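Local coordinates for protein aldo-keto reductase family 1, member B4 (Aldose reductase) (Schistosoma japonicum, PDB 4HBK) that probably reduces aldehydes, sugars in open-chain form among them, to alcohols with NADPH, as an aldose reductase of the aldo/keto reductase family, at residues D105-S110 and L138-I143; N42-P47 and L186-G191; I49-W54 and R74-A79; L38-G43 and K210-Q215. One frame throughout, in Å; residues are numbered along the deposited sequence.

Contact 1 of 4, residues D105-S110 and L138-I143; sequences DIFITS and LDLYLI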
loop_
_atom_site.group_PDB
_atom_site.type_symbol
_atom_site.label_atom_id
_atom_site.label_comp_id
_atom_site.label_asym_id
_atom_site.label_seq_id
_atom_site.Cartn_x
_atom_site.Cartn_y
_atom_site.Cartn_z
ATOM N N ASP A 105 -12.288 -4.974 -14.068
ATOM C CA ASP A 105 -12.027 -6.211 -13.329
ATOM C C ASP A 105 -10.784 -6.099 -12.440
ATOM O O ASP A 105 -10.530 -6.965 -11.614
ATOM C CB ASP A 105 -11.835 -7.383 -14.300
ATOM C CG ASP A 105 -13.133 -7.790 -14.999
ATOM O OD1 ASP A 105 -14.206 -7.676 -14.363
ATOM O OD2 ASP A 105 -13.068 -8.236 -16.177
ATOM N N ILE A 106 -9.997 -5.042 -12.625
ATOM C CA ILE A 106 -8.746 -4.901 -11.887
ATOM C C ILE A 106 -8.809 -3.685 -10.982
ATOM O O ILE A 106 -9.390 -2.659 -11.342
ATOM C CB ILE A 106 -7.535 -4.722 -12.825
ATOM C CG1 ILE A 106 -7.612 -5.703 -13.992
ATOM C CG2 ILE A 106 -6.228 -4.910 -12.061
ATOM C CD1 ILE A 106 -7.416 -7.151 -13.586
ATOM N N PHE A 107 -8.193 -3.804 -9.812
ATOM C CA PHE A 107 -8.070 -2.690 -8.883
ATOM C C PHE A 107 -6.641 -2.156 -8.940
ATOM O O PHE A 107 -5.700 -2.864 -8.595
ATOM C CB PHE A 107 -8.398 -3.170 -7.470
ATOM C CG PHE A 107 -8.622 -2.064 -6.484
ATOM C CD1 PHE A 107 -7.555 -1.346 -5.968
ATOM C CD2 PHE A 107 -9.904 -1.764 -6.044
ATOM C CE1 PHE A 107 -7.764 -0.331 -5.031
ATOM C CE2 PHE A 107 -10.121 -0.756 -5.114
ATOM C CZ PHE A 107 -9.049 -0.032 -4.611
ATOM N N ILE A 108 -6.474 -0.911 -9.370
ATOM C CA ILE A 108 -5.148 -0.325 -9.528
ATOM C C ILE A 108 -4.907 0.816 -8.542
ATOM O O ILE A 108 -5.643 1.807 -8.526
ATOM C CB ILE A 108 -4.975 0.261 -10.928
ATOM C CG1 ILE A 108 -5.299 -0.791 -11.993
ATOM C CG2 ILE A 108 -3.574 0.842 -11.090
ATOM C CD1 ILE A 108 -4.239 -1.858 -12.117
ATOM N N THR A 109 -3.855 0.688 -7.746
ATOM C CA THR A 109 -3.479 1.728 -6.802
ATOM C C THR A 109 -2.183 2.383 -7.223
ATOM O O THR A 109 -1.239 1.709 -7.643
ATOM C CB THR A 109 -3.250 1.153 -5.398
ATOM O OG1 THR A 109 -4.487 0.633 -4.885
ATOM C CG2 THR A 109 -2.708 2.231 -4.459
ATOM N N SER A 110 -2.136 3.705 -7.124
ATOM C CA SER A 110 -0.863 4.402 -7.207
ATOM C C SER A 110 -0.780 5.423 -6.088
ATOM O O SER A 110 -1.723 5.586 -5.309
ATOM C CB SER A 110 -0.646 5.071 -8.559
ATOM O OG SER A 110 0.677 5.594 -8.618
ATOM N N LEU A 138 -7.623 5.816 -11.809
ATOM C CA LEU A 138 -7.045 4.929 -10.809
ATOM C C LEU A 138 -8.163 4.516 -9.874
ATOM O O LEU A 138 -9.076 5.296 -9.613
ATOM C CB LEU A 138 -5.951 5.650 -10.001
ATOM C CG LEU A 138 -4.695 6.138 -10.731
ATOM C CD1 LEU A 138 -3.828 7.023 -9.836
ATOM C CD2 LEU A 138 -3.875 4.955 -11.240
ATOM N N ASP A 139 -8.115 3.290 -9.375
ATOM C CA ASP A 139 -9.087 2.892 -8.368
ATOM C C ASP A 139 -8.784 3.553 -7.028
ATOM O O ASP A 139 -9.702 3.913 -6.287
ATOM C CB ASP A 139 -9.133 1.376 -8.228
ATOM C CG ASP A 139 -9.693 0.714 -9.463
ATOM O OD1 ASP A 139 -10.931 0.622 -9.559
ATOM O OD2 ASP A 139 -8.897 0.311 -10.343
ATOM N N LEU A 140 -7.498 3.718 -6.735
ATOM C CA LEU A 140 -7.076 4.259 -5.450
ATOM C C LEU A 140 -5.784 5.074 -5.616
ATOM O O LEU A 140 -4.860 4.656 -6.322
ATOM C CB LEU A 140 -6.880 3.114 -4.434
ATOM C CG LEU A 140 -6.501 3.492 -2.995
ATOM C CD1 LEU A 140 -7.527 4.447 -2.410
ATOM C CD2 LEU A 140 -6.283 2.259 -2.079
ATOM N N TYR A 141 -5.732 6.238 -4.969
ATOM C CA TYR A 141 -4.570 7.116 -5.029
ATOM C C TYR A 141 -4.283 7.600 -3.618
ATOM O O TYR A 141 -5.115 8.262 -2.997
ATOM C CB TYR A 141 -4.869 8.306 -5.941
ATOM C CG TYR A 141 -3.657 9.045 -6.507
ATOM C CD1 TYR A 141 -2.537 8.357 -6.985
ATOM C CD2 TYR A 141 -3.661 10.435 -6.609
ATOM C CE1 TYR A 141 -1.439 9.048 -7.527
ATOM C CE2 TYR A 141 -2.586 11.128 -7.144
ATOM C CZ TYR A 141 -1.479 10.444 -7.604
ATOM O OH TYR A 141 -0.429 11.171 -8.131
ATOM N N LEU A 142 -3.099 7.262 -3.115
ATOM C CA LEU A 142 -2.730 7.534 -1.733
ATOM C C LEU A 142 -1.691 8.631 -1.641
ATOM O O LEU A 142 -0.800 8.723 -2.480
ATOM C CB LEU A 142 -2.105 6.288 -1.105
ATOM C CG LEU A 142 -2.888 4.984 -1.159
ATOM C CD1 LEU A 142 -2.119 3.909 -0.403
ATOM C CD2 LEU A 142 -4.285 5.185 -0.575
ATOM N N ILE A 143 -1.769 9.441 -0.596
ATOM C CA ILE A 143 -0.625 10.278 -0.263
ATOM C C ILE A 143 0.470 9.382 0.325
ATOM O O ILE A 143 0.262 8.715 1.346
ATOM C CB ILE A 143 -1.005 11.388 0.717
ATOM C CG1 ILE A 143 -2.154 12.220 0.137
ATOM C CG2 ILE A 143 0.210 12.268 1.014
ATOM C CD1 ILE A 143 -2.509 13.435 0.964
HETATM O O HOH W 1 -11.996 -0.748 -11.612
#
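Thr-109 pairs with Leu-140 and Ser-110 with Tyr-141 in parallel register, the axes of strands 107-110 and 140-143 running 4.8 Å apart at 21°. The amides of Leu-140 and Leu-142 donate to Ile-108 O and Ser-110 O, and between them Ser-110 N donates to Leu-140 O, the alternation expected of parallel strands. At Asp-139 the chain turns a corner, and its carboxylate does the work of a strand carbonyl: OD2 takes the amide of Ile-108 at 2.9 Å from N, on its anti side and 34° out of the carboxylate plane. The same oxygen forms a salt bridge with Arg-103, while a water links OD1 to Ile-106 O. An aspartate suits this place because it can stand in for a backbone acceptor where the chain turns, and meets a nearby positive charge.

The methylene of Asp-139 sits squarely over the face of the Phe-107 ring, CB lying 3.6 Å from the ring centroid in a CH-pi contact. Phe-107 CE1 also meets Leu-140 CB, at 3.6 Å, while OG1 of Thr-109 lies at the ring's edge, in plane. With CG anti to the backbone N (chi1 -166°), Phe-107 swings its ring to the Thr-109 and Leu-140 side of the sheet. On the other side, Leu-138 CD1 touches Ser-110 CB at 3.9 Å, and Ser-110 OG bonds to Glu-85.

Helix 119-133 joins the two strands as a beta-alpha-beta crossover and packs against Leu-138, Ser-110 and Tyr-141. The Leu-140 and Leu-142 side chains instead face Asn-213 across the barrel interior.

Contact 2 of 4, residues N42-P47 and L186-G191; sequences NGRSIP and LVKSIG
Two positively charged side chains lie against each other here: the side chains of Lys-188 and Arg-44 cross at about a right angle, lysine methylenes over the guanidinium face. Lys-188 CD stands 3.7 Å above the guanidinium plane, offset toward the rim, so methylene rather than ammonium faces the flat group. A bend at chi2 (-61°) in the lysine lets CB and CD both approach the arginine, CB coming within 3.8 Å of NE. The charged ends remain fairly near, with Arg-44 NH2 and Lys-188 NZ 4.5 Å apart, but Lys-188 also makes a cation-pi contact with Tyr-137.

Beside this crossing, Asn-42 ND2 donates to Ser-189 OG over 2.7 Å, with the hydroxyl oxygen nearly in the amide plane. The other end of the amide looks back at its own loop: OD1 accepts from Arg-44 N at 3.0 Å, closing an Asx turn, although that donor stands above the carbonyl plane. Asparagine suits the position because one flat group can brace the turn and reach the barrel strand at once. Gly-43 follows it with a positive phi of 93°, where a side chain would press against the preceding carbonyl.

Waters extend the bridge. Lys-188 O accepts a hydrogen bond from each of two, one accepting from Asn-42 ND2 and the other from Arg-44 NH2.

The chemistry is thus that of a partly hydrated surface: amide, hydroxyl and water bonds join the loop of the N-terminal hairpin to strand 187-193, while the lysine methylenes use the guanidinium face and the solvent probably softens the repulsion between the two charges.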
loop_
_atom_site.group_PDB
_atom_site.type_symbol
_atom_site.label_atom_id
_atom_site.label_comp_id
_atom_site.label_asym_id
_atom_site.label_seq_id
_atom_site.Cartn_x
_atom_site.Cartn_y
_atom_site.Cartn_z
ATOM N N ASN A 42 -17.009 4.368 0.783
ATOM C CA ASN A 42 -17.703 5.023 -0.326
ATOM C C ASN A 42 -18.519 4.040 -1.161
ATOM O O ASN A 42 -18.979 4.369 -2.253
ATOM C CB ASN A 42 -16.713 5.772 -1.223
ATOM C CG ASN A 42 -15.709 4.841 -1.887
ATOM O OD1 ASN A 42 -15.798 3.625 -1.748
ATOM N ND2 ASN A 42 -14.755 5.410 -2.623
ATOM N N GLY A 43 -18.689 2.826 -0.652
ATOM C CA GLY A 43 -19.508 1.839 -1.327
ATOM C C GLY A 43 -18.730 0.932 -2.263
ATOM O O GLY A 43 -19.209 -0.145 -2.613
ATOM N N ARG A 44 -17.531 1.355 -2.664
ATOM C CA ARG A 44 -16.710 0.549 -3.573
ATOM C C ARG A 44 -15.961 -0.564 -2.828
ATOM O O ARG A 44 -15.789 -0.502 -1.607
ATOM C CB ARG A 44 -15.743 1.446 -4.348
ATOM C CG ARG A 44 -16.442 2.572 -5.103
ATOM C CD ARG A 44 -15.452 3.468 -5.818
ATOM N NE ARG A 44 -16.100 4.647 -6.388
ATOM C CZ ARG A 44 -16.646 4.679 -7.598
ATOM N NH1 ARG A 44 -16.621 3.587 -8.361
ATOM N NH2 ARG A 44 -17.203 5.800 -8.049
ATOM N N SER A 45 -15.533 -1.585 -3.564
ATOM C CA SER A 45 -14.824 -2.721 -2.969
ATOM C C SER A 45 -13.372 -2.764 -3.381
ATOM O O SER A 45 -13.009 -2.340 -4.485
ATOM C CB SER A 45 -15.470 -4.038 -3.385
ATOM O OG SER A 45 -16.821 -4.063 -2.962
ATOM N N ILE A 46 -12.551 -3.326 -2.500
ATOM C CA ILE A 46 -11.152 -3.558 -2.808
ATOM C C ILE A 46 -10.751 -5.000 -2.487
ATOM O O ILE A 46 -11.007 -5.482 -1.389
ATOM C CB ILE A 46 -10.257 -2.573 -2.021
ATOM C CG1 ILE A 46 -8.776 -2.801 -2.346
ATOM C CG2 ILE A 46 -10.536 -2.688 -0.523
ATOM C CD1 ILE A 46 -7.856 -1.713 -1.796
ATOM N N PRO A 47 -10.114 -5.690 -3.448
ATOM C CA PRO A 47 -9.638 -7.069 -3.274
ATOM C C PRO A 47 -8.644 -7.187 -2.127
ATOM O O PRO A 47 -7.758 -6.344 -1.996
ATOM C CB PRO A 47 -8.948 -7.362 -4.606
ATOM C CG PRO A 47 -9.659 -6.465 -5.593
ATOM C CD PRO A 47 -9.863 -5.198 -4.812
ATOM N N LEU A 186 -10.866 11.115 -12.369
ATOM C CA LEU A 186 -9.520 10.592 -12.574
ATOM C C LEU A 186 -9.164 9.524 -11.536
ATOM O O LEU A 186 -8.352 8.631 -11.792
ATOM C CB LEU A 186 -8.490 11.725 -12.554
ATOM C CG LEU A 186 -8.631 12.773 -13.656
ATOM C CD1 LEU A 186 -7.756 13.973 -13.375
ATOM C CD2 LEU A 186 -8.275 12.171 -15.001
ATOM N N VAL A 187 -9.785 9.620 -10.369
ATOM C CA VAL A 187 -9.546 8.675 -9.285
ATOM C C VAL A 187 -10.876 8.296 -8.627
ATOM O O VAL A 187 -11.712 9.160 -8.412
ATOM C CB VAL A 187 -8.597 9.301 -8.244
ATOM C CG1 VAL A 187 -8.605 8.514 -6.969
ATOM C CG2 VAL A 187 -7.170 9.411 -8.814
ATOM N N LYS A 188 -11.081 7.015 -8.310
ATOM C CA LYS A 188 -12.343 6.598 -7.675
ATOM C C LYS A 188 -12.345 6.802 -6.161
ATOM O O LYS A 188 -13.349 7.231 -5.578
ATOM C CB LYS A 188 -12.670 5.143 -7.983
ATOM C CG LYS A 188 -12.789 4.815 -9.458
ATOM C CD LYS A 188 -13.892 5.598 -10.134
ATOM C CE LYS A 188 -14.289 4.943 -11.454
ATOM N NZ LYS A 188 -15.351 5.703 -12.181
ATOM N N SER A 189 -11.225 6.469 -5.521
ATOM C CA SER A 189 -11.111 6.584 -4.071
ATOM C C SER A 189 -9.743 7.155 -3.749
ATOM O O SER A 189 -8.783 6.905 -4.472
ATOM C CB SER A 189 -11.252 5.213 -3.406
ATOM O OG SER A 189 -12.448 4.547 -3.779
ATOM N N ILE A 190 -9.652 7.925 -2.672
ATOM C CA ILE A 190 -8.371 8.464 -2.229
ATOM C C ILE A 190 -8.045 8.005 -0.802
ATOM O O ILE A 190 -8.941 7.644 -0.043
ATOM C CB ILE A 190 -8.374 10.006 -2.309
ATOM C CG1 ILE A 190 -9.640 10.559 -1.643
ATOM C CG2 ILE A 190 -8.293 10.463 -3.771
ATOM C CD1 ILE A 190 -9.748 12.091 -1.712
ATOM N N GLY A 191 -6.765 8.013 -0.439
ATOM C CA GLY A 191 -6.364 7.562 0.881
ATOM C C GLY A 191 -4.982 8.019 1.333
ATOM O O GLY A 191 -4.375 8.902 0.725
HETATM O O HOH W 2 -14.255 8.332 -3.071
HETATM O O HOH W 3 -15.878 8.116 -6.535
#

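Contact 3 of 4, residues I49-W54 and R74-A79; sequences IGLGTW and RHLDCA
Asp-77 O is gripped twice by Thr-53: the hydroxyl OG1 donates to it at 2.8 Å, and the backbone N does so at 3.3 Å, nearly in line with the carbonyl bond. Thr-53 OG1 occupies the position between its backbone N and carbonyl carbon (chi1 59°), which turns the hydroxyl toward strand 75-77. It also accepts a hydrogen bond from a water that in turn accepts from Ala-79 N. Threonine suits this strand end because its hydroxyl reinforces the long last backbone bond.

Before it, the parallel pairing is regular. Leu-51 N donates to His-75 O and Leu-51 O accepts from Asp-77 N at 2.8 Å, while Leu-51 CB meets Leu-76 CD2 at 4.0 Å. These leucines point outward, into the layer made by helices 60-71 and 85-98.

At the other end, Gly-50 CA lies over one face of the His-75 ring, 3.5 Å above its plane and offset toward the rim, in a CH-pi contact. Glycine suits position 50 because the ring fills the place beside its CA. The histidine is fixed in turn by a bond from ND1 to Pro-47 O and by its ring meeting Phe-107.

Asp-77 sends its carboxylate inward, CG anti to the backbone N. There OD2 forms a salt bridge with Lys-111, predicted to lower the pKa of Tyr-82, the predicted proton donor, and OD1 accepts from Gln-215. This buried ion pair is consistent with the aspartate-lysine pair of aldo/keto reductase active sites: Asp-77 probably orients Lys-111, while the doubled grip on its carbonyl steadies its backbone.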
loop_
_atom_site.group_PDB
_atom_site.type_symbol
_atom_site.label_atom_id
_atom_site.label_comp_id
_atom_site.label_asym_id
_atom_site.label_seq_id
_atom_site.Cartn_x
_atom_site.Cartn_y
_atom_site.Cartn_z
ATOM N N ILE A 49 -6.199 -9.103 -1.474
ATOM C CA ILE A 49 -4.790 -9.307 -1.810
ATOM C C ILE A 49 -4.466 -8.624 -3.135
ATOM O O ILE A 49 -5.277 -8.635 -4.061
ATOM C CB ILE A 49 -4.363 -10.810 -1.853
ATOM C CG1 ILE A 49 -2.850 -10.923 -2.113
ATOM C CG2 ILE A 49 -5.148 -11.571 -2.911
ATOM C CD1 ILE A 49 -2.301 -12.365 -1.989
ATOM N N GLY A 50 -3.290 -8.006 -3.200
ATOM C CA GLY A 50 -2.827 -7.371 -4.413
ATOM C C GLY A 50 -1.343 -7.606 -4.581
ATOM O O GLY A 50 -0.653 -7.937 -3.611
ATOM N N LEU A 51 -0.843 -7.458 -5.805
ATOM C CA LEU A 51 0.593 -7.551 -6.040
ATOM C C LEU A 51 1.271 -6.250 -5.645
ATOM O O LEU A 51 0.916 -5.186 -6.156
ATOM C CB LEU A 51 0.895 -7.843 -7.512
ATOM C CG LEU A 51 2.390 -7.871 -7.857
ATOM C CD1 LEU A 51 3.013 -9.151 -7.320
ATOM C CD2 LEU A 51 2.630 -7.754 -9.357
ATOM N N GLY A 52 2.231 -6.332 -4.733
ATOM C CA GLY A 52 3.028 -5.175 -4.376
ATOM C C GLY A 52 4.175 -5.043 -5.357
ATOM O O GLY A 52 4.800 -6.042 -5.725
ATOM N N THR A 53 4.447 -3.825 -5.807
ATOM C CA THR A 53 5.557 -3.608 -6.720
ATOM C C THR A 53 6.636 -2.753 -6.054
ATOM O O THR A 53 6.405 -2.115 -5.031
ATOM C CB THR A 53 5.105 -2.947 -8.036
ATOM O OG1 THR A 53 4.476 -1.689 -7.751
ATOM C CG2 THR A 53 4.129 -3.838 -8.782
ATOM N N TRP A 54 7.829 -2.758 -6.626
ATOM C CA TRP A 54 8.882 -1.903 -6.116
ATOM C C TRP A 54 9.933 -1.704 -7.194
ATOM O O TRP A 54 9.801 -2.229 -8.305
ATOM C CB TRP A 54 9.472 -2.467 -4.816
ATOM C CG TRP A 54 10.616 -3.427 -4.986
ATOM C CD1 TRP A 54 11.952 -3.126 -4.938
ATOM C CD2 TRP A 54 10.532 -4.842 -5.206
ATOM N NE1 TRP A 54 12.699 -4.268 -5.124
ATOM C CE2 TRP A 54 11.853 -5.333 -5.292
ATOM C CE3 TRP A 54 9.469 -5.742 -5.347
ATOM C CZ2 TRP A 54 12.137 -6.683 -5.505
ATOM C CZ3 TRP A 54 9.754 -7.082 -5.561
ATOM C CH2 TRP A 54 11.079 -7.539 -5.635
ATOM N N ARG A 74 -6.181 -9.648 -8.788
ATOM C CA ARG A 74 -7.022 -8.662 -9.474
ATOM C C ARG A 74 -6.809 -7.259 -8.883
ATOM O O ARG A 74 -7.676 -6.387 -8.949
ATOM C CB ARG A 74 -8.503 -9.075 -9.406
ATOM C CG ARG A 74 -8.846 -10.356 -10.202
ATOM C CD ARG A 74 -8.614 -10.146 -11.698
ATOM N NE ARG A 74 -8.901 -11.335 -12.507
ATOM C CZ ARG A 74 -7.987 -12.224 -12.896
ATOM N NH1 ARG A 74 -6.711 -12.085 -12.540
ATOM N NH2 ARG A 74 -8.350 -13.259 -13.637
ATOM N N HIS A 75 -5.628 -7.050 -8.324
ATOM C CA HIS A 75 -5.323 -5.844 -7.580
ATOM C C HIS A 75 -3.820 -5.627 -7.706
ATOM O O HIS A 75 -3.040 -6.535 -7.409
ATOM C CB HIS A 75 -5.741 -6.055 -6.120
ATOM C CG HIS A 75 -5.308 -4.972 -5.179
ATOM N ND1 HIS A 75 -5.761 -4.906 -3.876
ATOM C CD2 HIS A 75 -4.448 -3.939 -5.331
ATOM C CE1 HIS A 75 -5.213 -3.865 -3.274
ATOM N NE2 HIS A 75 -4.416 -3.258 -4.128
ATOM N N LEU A 76 -3.409 -4.450 -8.184
ATOM C CA LEU A 76 -1.978 -4.129 -8.300
ATOM C C LEU A 76 -1.690 -2.863 -7.529
ATOM O O LEU A 76 -2.404 -1.878 -7.681
ATOM C CB LEU A 76 -1.551 -3.931 -9.760
ATOM C CG LEU A 76 -1.984 -4.970 -10.795
ATOM C CD1 LEU A 76 -1.704 -4.476 -12.227
ATOM C CD2 LEU A 76 -1.266 -6.275 -10.542
ATOM N N ASP A 77 -0.643 -2.884 -6.706
ATOM C CA ASP A 77 -0.283 -1.721 -5.899
ATOM C C ASP A 77 0.985 -1.060 -6.428
ATOM O O ASP A 77 2.053 -1.662 -6.410
ATOM C CB ASP A 77 -0.119 -2.117 -4.432
ATOM C CG ASP A 77 0.228 -0.941 -3.536
ATOM O OD1 ASP A 77 -0.692 -0.320 -2.965
ATOM O OD2 ASP A 77 1.427 -0.636 -3.382
ATOM N N CYS A 78 0.865 0.177 -6.899
ATOM C CA CYS A 78 1.974 0.829 -7.598
ATOM C C CYS A 78 2.401 2.109 -6.889
ATOM O O CYS A 78 1.786 2.529 -5.913
ATOM C CB CYS A 78 1.584 1.152 -9.052
ATOM S SG CYS A 78 0.782 -0.209 -9.967
ATOM N N ALA A 79 3.460 2.735 -7.380
ATOM C CA ALA A 79 3.853 4.028 -6.846
ATOM C C ALA A 79 4.754 4.764 -7.821
ATOM O O ALA A 79 5.604 4.168 -8.482
ATOM C CB ALA A 79 4.513 3.889 -5.462
HETATM O O HOH W 4 -6.761 -10.079 -6.176
HETATM O O HOH W 5 5.226 0.828 -8.844
HETATM O O HOH W 6 3.821 -1.637 -3.770
#

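Contact 4 of 4, residues L38-G43 and K210-Q215; sequences LKMNNG and KPANLQ
This is a contact of a hairpin turn with the chain that leads into strand 213-217, at the base of the barrel; the turn, Met-40 to Gly-43, belongs to the N-terminal hairpin. Its one direct hydrogen bond runs from Asn-41 ND2 to Pro-211 O over 3.1 Å, close to the amide plane of the asparagine but tilted 29° from the carbonyl plane. A chi1 of 56° folds the amide back over its own backbone and against the incoming chain: ND2 also approaches Lys-210 CB, while OD1 lies 3.6 Å from Ala-212 CA. An amide fits well because it can donate at one end and accept at the other, and a water lies 2.6 Å from OD1 of Asn-41 and is also near Lys-210 O. A second water joins the backbones, accepting from Asn-41 N at 2.7 Å and donating to Ala-212 O.

Deeper in, Met-40 SD rests on the methyl of Ala-212, 3.9 Å from CB. The small alanine allows the loop to come near, and the methionine's terminal methyl CE touches the side chain of Ser-189. Within the loop Gly-43 N bonds back to Met-40 O at 3.0 Å, closing a type I beta turn.

Ala-212 itself pairs through its backbone with Ile-190 and Thr-237, on the two adjacent strands. A beta hairpin closing the N-terminal end of the (beta/alpha)8 barrel in this way is a hallmark of the aldo/keto reductases.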
loop_
_atom_site.group_PDB
_atom_site.type_symbol
_atom_site.label_atom_id
_atom_site.label_comp_id
_atom_site.label_asym_id
_atom_site.label_seq_id
_atom_site.Cartn_x
_atom_site.Cartn_y
_atom_site.Cartn_z
ATOM N N LEU A 38 -12.999 -6.261 0.354
ATOM C CA LEU A 38 -13.429 -5.419 1.454
ATOM C C LEU A 38 -14.258 -4.237 0.920
ATOM O O LEU A 38 -13.926 -3.632 -0.107
ATOM C CB LEU A 38 -12.211 -4.930 2.229
ATOM C CG LEU A 38 -12.178 -5.238 3.722
ATOM C CD1 LEU A 38 -12.497 -6.704 3.994
ATOM C CD2 LEU A 38 -10.828 -4.863 4.288
ATOM N N LYS A 39 -15.342 -3.916 1.615
ATOM C CA LYS A 39 -16.193 -2.804 1.225
ATOM C C LYS A 39 -15.707 -1.526 1.876
ATOM O O LYS A 39 -15.501 -1.469 3.094
ATOM C CB LYS A 39 -17.629 -3.076 1.662
ATOM C CG LYS A 39 -18.686 -2.192 1.020
ATOM C CD LYS A 39 -20.002 -2.365 1.782
ATOM C CE LYS A 39 -21.220 -2.218 0.888
ATOM N NZ LYS A 39 -22.459 -2.588 1.641
ATOM N N MET A 40 -15.537 -0.487 1.073
ATOM C CA MET A 40 -14.961 0.745 1.588
ATOM C C MET A 40 -16.052 1.733 1.962
ATOM O O MET A 40 -17.215 1.535 1.632
ATOM C CB MET A 40 -13.976 1.336 0.577
ATOM C CG MET A 40 -12.742 0.453 0.351
ATOM S SD MET A 40 -11.514 1.215 -0.745
ATOM C CE MET A 40 -12.445 1.297 -2.265
ATOM N N ASN A 41 -15.687 2.806 2.648
ATOM C CA ASN A 41 -16.713 3.727 3.128
ATOM C C ASN A 41 -17.463 4.482 2.026
ATOM O O ASN A 41 -18.449 5.160 2.304
ATOM C CB ASN A 41 -16.152 4.689 4.178
ATOM C CG ASN A 41 -14.956 5.473 3.676
ATOM O OD1 ASN A 41 -14.661 5.496 2.480
ATOM N ND2 ASN A 41 -14.264 6.129 4.595
ATOM N N ASN A 42 -17.009 4.368 0.783
ATOM C CA ASN A 42 -17.703 5.023 -0.326
ATOM C C ASN A 42 -18.519 4.040 -1.161
ATOM O O ASN A 42 -18.979 4.369 -2.253
ATOM C CB ASN A 42 -16.713 5.772 -1.223
ATOM C CG ASN A 42 -15.709 4.841 -1.887
ATOM O OD1 ASN A 42 -15.798 3.625 -1.748
ATOM N ND2 ASN A 42 -14.755 5.410 -2.623
ATOM N N GLY A 43 -18.689 2.826 -0.652
ATOM C CA GLY A 43 -19.508 1.839 -1.327
ATOM C C GLY A 43 -18.730 0.932 -2.263
ATOM O O GLY A 43 -19.209 -0.145 -2.613
ATOM N N LYS A 210 -13.883 11.562 2.573
ATOM C CA LYS A 210 -13.068 10.837 3.531
ATOM C C LYS A 210 -12.066 9.918 2.845
ATOM O O LYS A 210 -12.322 9.383 1.768
ATOM C CB LYS A 210 -13.952 10.055 4.506
ATOM C CG LYS A 210 -14.799 10.970 5.381
ATOM C CD LYS A 210 -15.183 10.319 6.700
ATOM C CE LYS A 210 -16.530 9.648 6.627
ATOM N NZ LYS A 210 -17.175 9.562 7.979
ATOM N N PRO A 211 -10.896 9.763 3.455
ATOM C CA PRO A 211 -9.960 8.749 2.971
ATOM C C PRO A 211 -10.664 7.404 3.033
ATOM O O PRO A 211 -11.413 7.174 3.987
ATOM C CB PRO A 211 -8.811 8.819 3.982
ATOM C CG PRO A 211 -9.358 9.640 5.168
ATOM C CD PRO A 211 -10.367 10.543 4.582
ATOM N N ALA A 212 -10.465 6.559 2.022
ATOM C CA ALA A 212 -11.083 5.236 1.971
ATOM C C ALA A 212 -10.137 4.157 2.473
ATOM O O ALA A 212 -10.560 3.045 2.811
ATOM C CB ALA A 212 -11.506 4.908 0.540
ATOM N N ASN A 213 -8.847 4.472 2.513
ATOM C CA ASN A 213 -7.858 3.449 2.804
ATOM C C ASN A 213 -6.596 4.031 3.431
ATOM O O ASN A 213 -6.199 5.157 3.122
ATOM C CB ASN A 213 -7.532 2.680 1.518
ATOM C CG ASN A 213 -6.420 1.673 1.698
ATOM O OD1 ASN A 213 -5.279 1.929 1.308
ATOM N ND2 ASN A 213 -6.742 0.512 2.272
ATOM N N LEU A 214 -5.988 3.264 4.331
ATOM C CA LEU A 214 -4.724 3.635 4.949
ATOM C C LEU A 214 -3.782 2.470 4.685
ATOM O O LEU A 214 -4.149 1.313 4.930
ATOM C CB LEU A 214 -4.900 3.825 6.462
ATOM C CG LEU A 214 -3.627 4.000 7.300
ATOM C CD1 LEU A 214 -2.949 5.338 7.017
ATOM C CD2 LEU A 214 -3.909 3.843 8.800
ATOM N N GLN A 215 -2.596 2.765 4.158
ATOM C CA GLN A 215 -1.595 1.733 3.911
ATOM C C GLN A 215 -0.416 1.999 4.832
ATOM O O GLN A 215 0.125 3.097 4.842
ATOM C CB GLN A 215 -1.141 1.708 2.434
ATOM C CG GLN A 215 -0.093 0.615 2.133
ATOM C CD GLN A 215 0.294 0.495 0.647
ATOM O OE1 GLN A 215 1.476 0.507 0.311
ATOM N NE2 GLN A 215 -0.701 0.353 -0.235
HETATM O O HOH W 7 -13.250 2.718 3.742
HETATM O O HOH W 8 -14.598 7.729 1.152
#

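In the fold
All four contacts belong to one (beta/alpha)8 barrel. Contacts 3 and 1 are successive beta-alpha-beta pairings of its wall, centres about 9 Å apart, and the pairing of strand 75-77 with strand 107-112 joins them, Cys-78 N meeting Thr-109 O at 2.7 Å. Contacts 2 and 4, about 6 Å apart between centres, share Asn-42 and Gly-43 and tie the N-terminal hairpin to two adjacent strands, away from the annotated sites. Met-40 CE of contact 4 approaches the Phe-107 ring of contact 1. Contact 3 lies nearest the predicted proton donor Tyr-82 and Lys-111, predicted to tune it. Although its centre is about 17 Å from that of contact 4, Gln-215 NE2 reaches Asp-77 OD1 across the interior at 2.8 Å.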